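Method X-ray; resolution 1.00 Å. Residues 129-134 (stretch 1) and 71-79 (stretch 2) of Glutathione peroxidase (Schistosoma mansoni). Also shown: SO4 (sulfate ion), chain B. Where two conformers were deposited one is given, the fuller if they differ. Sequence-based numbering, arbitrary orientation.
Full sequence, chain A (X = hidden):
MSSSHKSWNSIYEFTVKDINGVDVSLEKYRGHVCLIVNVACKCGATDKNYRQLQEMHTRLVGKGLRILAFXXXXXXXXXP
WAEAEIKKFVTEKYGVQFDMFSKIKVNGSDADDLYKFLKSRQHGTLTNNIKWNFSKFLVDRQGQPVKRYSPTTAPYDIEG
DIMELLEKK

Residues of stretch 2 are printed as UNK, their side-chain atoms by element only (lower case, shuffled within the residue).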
# COMPACT_ATOMS: atom_id res chain seq x y z
N ASN A 129 7.33 6.43 -12.83
CA ASN A 129 7.10 7.04 -11.52
C ASN A 129 5.65 6.84 -11.10
O ASN A 129 4.74 6.80 -11.91
CB ASN A 129 7.36 8.57 -11.56
CG ASN A 129 8.82 8.93 -11.37
OD1 ASN A 129 9.70 8.06 -11.43
ND2 ASN A 129 9.10 10.20 -11.10
N ILE A 130 5.42 6.80 -9.80
CA ILE A 130 4.08 6.82 -9.21
C ILE A 130 3.44 8.16 -9.62
O ILE A 130 4.08 9.22 -9.51
CB ILE A 130 4.13 6.68 -7.68
CG1 ILE A 130 4.91 5.44 -7.23
CG2 ILE A 130 2.73 6.75 -7.07
CD1 ILE A 130 4.38 4.13 -7.83
N LYS A 131 2.20 8.10 -10.09
CA LYS A 131 1.61 9.29 -10.69
C LYS A 131 0.84 10.19 -9.75
O LYS A 131 0.76 11.40 -9.99
CB LYS A 131 0.72 8.90 -11.84
CG LYS A 131 1.51 8.39 -13.03
CD LYS A 131 0.55 7.80 -14.06
CE LYS A 131 1.23 7.40 -15.36
NZ LYS A 131 2.34 6.44 -15.14
N TRP A 132 0.27 9.63 -8.68
CA TRP A 132 -0.45 10.45 -7.70
C TRP A 132 -0.65 9.59 -6.45
O TRP A 132 -0.21 8.42 -6.39
CB TRP A 132 -1.79 11.01 -8.27
CG TRP A 132 -2.23 12.25 -7.57
CD1 TRP A 132 -3.34 12.41 -6.78
CD2 TRP A 132 -1.55 13.52 -7.56
NE1 TRP A 132 -3.38 13.70 -6.28
CE2 TRP A 132 -2.29 14.39 -6.73
CE3 TRP A 132 -0.38 14.01 -8.18
CZ2 TRP A 132 -1.91 15.74 -6.52
CZ3 TRP A 132 -0.01 15.36 -7.98
CH2 TRP A 132 -0.79 16.19 -7.14
N ASN A 133 -1.33 10.16 -5.46
CA ASN A 133 -1.75 9.37 -4.30
C ASN A 133 -2.65 8.20 -4.74
O ASN A 133 -3.40 8.29 -5.71
CB ASN A 133 -2.48 10.27 -3.31
CG ASN A 133 -1.71 11.52 -3.00
OD1 ASN A 133 -0.58 11.47 -2.48
ND2 ASN A 133 -2.30 12.67 -3.35
N PHE A 134 -2.61 7.13 -3.94
CA PHE A 134 -3.49 5.98 -4.07
C PHE A 134 -3.23 5.11 -5.29
O PHE A 134 -4.14 4.49 -5.81
CB PHE A 134 -4.98 6.36 -3.94
CG PHE A 134 -5.29 6.98 -2.60
CD1 PHE A 134 -5.38 6.19 -1.45
CD2 PHE A 134 -5.50 8.36 -2.47
CE1 PHE A 134 -5.68 6.73 -0.22
CE2 PHE A 134 -5.79 8.90 -1.23
CZ PHE A 134 -5.88 8.13 -0.10
N UNK A 71 1.81 6.49 3.90
CA UNK A 71 1.60 7.94 3.66
C UNK A 71 2.77 8.50 2.85
O UNK A 71 3.92 8.11 3.03
c UNK A 71 1.14 7.35 5.98
c UNK A 71 1.58 8.54 5.07
c UNK A 71 1.89 6.20 5.36
N UNK A 72 2.44 9.48 2.00
CA UNK A 72 3.47 10.10 1.15
C UNK A 72 2.99 11.50 0.81
O UNK A 72 1.84 11.68 0.39
c UNK A 72 3.65 9.25 -0.14
s UNK A 72 4.77 10.01 -1.33
N UNK A 73 3.89 12.49 1.00
CA UNK A 73 3.57 13.89 0.77
C UNK A 73 4.18 14.44 -0.54
O UNK A 73 4.39 15.66 -0.65
c UNK A 73 3.37 16.13 1.94
o UNK A 73 2.21 16.28 1.55
n UNK A 73 4.10 17.15 2.37
c UNK A 73 4.03 14.76 1.96
N UNK A 74 4.45 13.57 -1.52
CA UNK A 74 5.04 14.02 -2.78
C UNK A 74 4.03 14.54 -3.80
O UNK A 74 4.47 15.02 -4.85
o UNK A 74 7.65 10.49 -3.45
c UNK A 74 8.04 11.65 -3.27
c UNK A 74 7.15 12.67 -2.60
c UNK A 74 5.90 12.92 -3.40
n UNK A 74 9.24 12.09 -3.68
N UNK A 75 2.72 14.44 -3.53
CA UNK A 75 1.70 14.72 -4.53
C UNK A 75 0.78 15.84 -4.04
O UNK A 75 -0.17 15.60 -3.31
c UNK A 75 2.14 11.27 -4.47
c UNK A 75 3.01 10.25 -4.87
c UNK A 75 1.85 12.31 -5.32
c UNK A 75 3.62 10.31 -6.12
c UNK A 75 0.93 13.43 -4.88
c UNK A 75 3.37 11.37 -6.95
c UNK A 75 2.50 12.39 -6.57
N UNK A 76 1.10 17.05 -4.50
CA UNK A 76 0.25 18.18 -4.20
C UNK A 76 0.25 18.60 -2.73
O UNK A 76 -0.65 19.30 -2.28
N UNK A 77 1.26 18.18 -1.98
CA UNK A 77 1.31 18.48 -0.53
C UNK A 77 0.05 17.96 0.18
O UNK A 77 -0.43 18.58 1.15
N UNK A 78 -0.43 16.78 -0.23
CA UNK A 78 -1.69 16.25 0.28
C UNK A 78 -1.57 15.31 1.48
O UNK A 78 -2.60 14.83 1.98
c UNK A 78 -2.50 15.64 -0.87
c UNK A 78 -3.67 16.19 -3.07
o UNK A 78 -3.77 14.99 -3.32
n UNK A 78 -4.19 17.11 -3.87
c UNK A 78 -2.94 16.72 -1.83
N UNK A 79 -0.35 15.13 2.00
CA UNK A 79 -0.14 14.42 3.26
C UNK A 79 0.80 15.24 4.15
O UNK A 79 1.89 14.81 4.50
c UNK A 79 0.41 13.01 3.01
c UNK A 79 -0.96 11.56 4.57
o UNK A 79 -1.89 12.37 4.84
o UNK A 79 -1.15 10.31 4.52
c UNK A 79 0.42 12.11 4.26
S SO4 B . 0.25 3.96 -13.24
O1 SO4 B . 1.66 4.44 -13.40
O2 SO4 B . -0.36 3.96 -14.59
O3 SO4 B . 0.32 2.59 -12.69
O4 SO4 B . -0.51 4.88 -12.39
O HOH W 1 1.00 13.63 -1.32

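Position 71 carries three side-chain carbons that close a ring onto its own backbone N, which defines proline: P71. The CA-to-CB bond points away from stretch 1, and the residue makes no contact with it.

At position 72 one carbon is followed by one sulfur, the pattern of cysteine. C72 directs its CB toward stretch 1, but its nearest contribution is backbone: C72 O lies 3.8 Å from N133 OD1.

Position 73 has two carbons, the second bearing one oxygen and one nitrogen. This short amide is asparagine, N73, and it does not reach stretch 1.

Position 74 lengthens that pattern to three carbons ending in an amide, hence glutamine. Q74 also stays clear of stretch 1; its backbone N donates to C72 SG at 3.6 Å, with an angle of 156°.

Position 75 shows one carbon and then a six-carbon ring with no heteroatom or hydroxyl; the ring takes W132 CA over one face, N133 OD1 near its plane at the edge, and I130 CG2 close by. This is phenylalanine. F75 has the largest covered area of the stretch, 121 Å²; N133 OD1 lies 3.4 Å from F75 CD2, and I130 CG2 3.8 Å from F75 CZ.

Position 76 has no side-chain atoms, and its backbone N sits against W132 CH2: glycine. G76 N is 3.4 Å from W132 CH2, and an ideal CB on G76 would fall 2.9 Å from W132 CZ2, a clash; the positive phi of 69° also favours glycine.

Position 77 likewise lacks a side chain. G77 has a positive phi of 57°, and an ideal CB would meet nothing of stretch 1.

Position 78 again has three carbons and a terminal oxygen and nitrogen; the oxygen lies near W132 NE1 and N133 ND2. This is glutamine. Q78 OE1 accepts a weak hydrogen bond from W132 NE1 (3.3 Å, 126° at the hydrogen). N133 ND2 is nearer to Q78 OE1, at 2.7 Å, yet its angle is too poor for a hydrogen bond.

Position 79 has three carbons, the last carrying two oxygens, a carboxylate: glutamate. E79 makes no contact with stretch 1, but E79 N donates to N73 OD1 at 2.8 Å.

The contact buries 366 Å² and centres on F75. F75 CB stands 3.5 Å from the centroid of the W132 six-membered ring, 9° off the normal, a CH-pi contact; the two aromatic planes meet obliquely at 54°. Polar linkage comes from the weak W132 NE1 to Q78 OE1 bond and from water 1, whose O accepts from F75 N (2.9 Å) and lies within hydrogen-bonding distance of C72 O (2.7 Å) and N133 OD1 (2.9 Å), bridging the stretches beside the apolar packing.

Stretch 2 71-79: PCNQFGGQE
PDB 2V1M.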